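Local coordinates for lectin (Trichosanthes anguina, PDB 4HR6), which binds carbohydrate as a three-chain, nontoxic seed lectin homologous to type II ribosome-inactivating proteins, at residues Glu27-Arg30 with Pro35-Lys38. Residues are numbered along the deposited sequence; the frame is centred on the assembly and turned at random.
Sequences ETYR and PVLK
Two flat groups, the Y29 ring and the R30 guanidinium, each receive an aliphatic carbon of the 35-38 segment on one face. Over the ring sits V36 CG2, 3.8 Å from the Y29 centroid and 11° off the ring normal, so the methyl stands over the ring centre in a CH-pi contact. V36 chi1 of -176° puts CG1 anti to the backbone N and CG2 beside it, and it is CG2 that comes over the ring. The guanidinium takes P35 CG on a face but nearer its rim, NH1 lying 3.9 Å from that carbon; at its edge, in plane, is the carbonyl carbon of E27. R30 CG lies 3.7 Å from P35 CA; from there the chain runs extended to NE, which makes a weak hydrogen bond to E27 O within the same segment. Both R30 and P35 send their side chains to the same side of the two-stranded antiparallel hairpin, as expected for a non-hydrogen-bonded pair, here with CA atoms 4.2 Å apart. The adjoining link is V36 N to Y29 O, 3.0 Å and nearly straight at 174°. Beyond the hairpin, Y29 OH is hydrogen-bonded to C202 O and V204 N of another chain of the assembly, whose Y200 packs against both Y29 and V36. A salt bridge joins K38 NZ to E27 OE1 at 3.3 Å, weak as a hydrogen bond; the ammonium also bonds E23 O, at the end of helix 10-24. The chemistry therefore divides in two: a straight backbone bond and a centred methyl-ring contact join the two strands, whereas the long E27-K38 salt bridge probably adds a weaker electrostatic tie between the corner and the end of strand 34-37.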
loop_
_atom_site.group_PDB
_atom_site.type_symbol
_atom_site.label_atom_id
_atom_site.label_comp_id
_atom_site.label_asym_id
_atom_site.label_seq_id
_atom_site.Cartn_x
_atom_site.Cartn_y
_atom_site.Cartn_z
ATOM N N GLU A 27 -1.541 8.252 17.073
ATOM C CA GLU A 27 -0.114 8.548 17.169
ATOM C C GLU A 27 0.662 7.317 17.636
ATOM O O GLU A 27 1.787 7.106 17.206
ATOM C CB GLU A 27 0.152 9.730 18.120
ATOM C CG GLU A 27 -0.110 11.118 17.522
ATOM C CD GLU A 27 -1.307 11.840 18.132
ATOM O OE1 GLU A 27 -2.125 12.400 17.365
ATOM O OE2 GLU A 27 -1.425 11.865 19.377
ATOM N N THR A 28 0.048 6.488 18.479
ATOM C CA THR A 28 0.760 5.388 19.139
ATOM C C THR A 28 0.473 3.976 18.577
ATOM O O THR A 28 1.388 3.150 18.495
ATOM C CB THR A 28 0.478 5.406 20.652
ATOM O OG1 THR A 28 -0.919 5.192 20.888
ATOM C CG2 THR A 28 0.883 6.754 21.253
ATOM N N TYR A 29 -0.774 3.700 18.184
ATOM C CA TYR A 29 -1.156 2.362 17.736
ATOM C C TYR A 29 -1.059 2.234 16.210
ATOM O O TYR A 29 -1.963 2.645 15.478
ATOM C CB TYR A 29 -2.550 2.002 18.274
ATOM C CG TYR A 29 -2.996 0.569 18.053
ATOM C CD1 TYR A 29 -2.088 -0.457 17.782
ATOM C CD2 TYR A 29 -4.337 0.235 18.145
ATOM C CE1 TYR A 29 -2.521 -1.760 17.582
ATOM C CE2 TYR A 29 -4.779 -1.063 17.944
ATOM C CZ TYR A 29 -3.876 -2.059 17.670
ATOM O OH TYR A 29 -4.332 -3.344 17.462
ATOM N N ARG A 30 0.054 1.652 15.759
ATOM C CA ARG A 30 0.393 1.497 14.350
ATOM C C ARG A 30 0.895 0.094 14.093
ATOM O O ARG A 30 1.581 -0.480 14.923
ATOM C CB ARG A 30 1.506 2.472 13.951
ATOM C CG ARG A 30 1.088 3.929 13.863
ATOM C CD ARG A 30 2.292 4.852 13.764
ATOM N NE ARG A 30 1.909 6.247 13.995
ATOM C CZ ARG A 30 1.823 7.195 13.059
ATOM N NH1 ARG A 30 2.100 6.934 11.782
ATOM N NH2 ARG A 30 1.455 8.426 13.406
ATOM N N PRO A 35 -1.306 3.672 10.733
ATOM C CA PRO A 35 -2.075 3.945 11.944
ATOM C C PRO A 35 -3.496 3.347 11.973
ATOM O O PRO A 35 -4.198 3.335 10.967
ATOM C CB PRO A 35 -2.141 5.471 12.000
ATOM C CG PRO A 35 -1.530 5.997 10.750
ATOM C CD PRO A 35 -1.117 4.862 9.884
ATOM N N VAL A 36 -3.891 2.867 13.142
ATOM C CA VAL A 36 -5.260 2.494 13.418
ATOM C C VAL A 36 -5.988 3.762 13.815
ATOM O O VAL A 36 -5.384 4.635 14.412
ATOM C CB VAL A 36 -5.350 1.490 14.581
ATOM C CG1 VAL A 36 -6.797 1.038 14.772
ATOM C CG2 VAL A 36 -4.438 0.294 14.328
ATOM N N LEU A 37 -7.266 3.882 13.452
ATOM C CA LEU A 37 -8.048 5.047 13.825
ATOM C C LEU A 37 -8.119 5.182 15.335
ATOM O O LEU A 37 -8.188 4.180 16.065
ATOM C CB LEU A 37 -9.468 4.977 13.272
ATOM C CG LEU A 37 -9.582 5.094 11.756
ATOM C CD1 LEU A 37 -10.918 4.575 11.261
ATOM C CD2 LEU A 37 -9.371 6.533 11.349
ATOM N N LYS A 38 -8.102 6.426 15.796
ATOM C CA LYS A 38 -8.234 6.727 17.222
ATOM C C LYS A 38 -9.604 6.343 17.721
ATOM O O LYS A 38 -10.566 6.360 16.967
ATOM C CB LYS A 38 -8.070 8.224 17.465
ATOM C CG LYS A 38 -6.682 8.765 17.240
ATOM C CD LYS A 38 -6.639 10.256 17.569
ATOM C CE LYS A 38 -5.307 10.851 17.158
ATOM N NZ LYS A 38 -5.386 12.325 17.152
#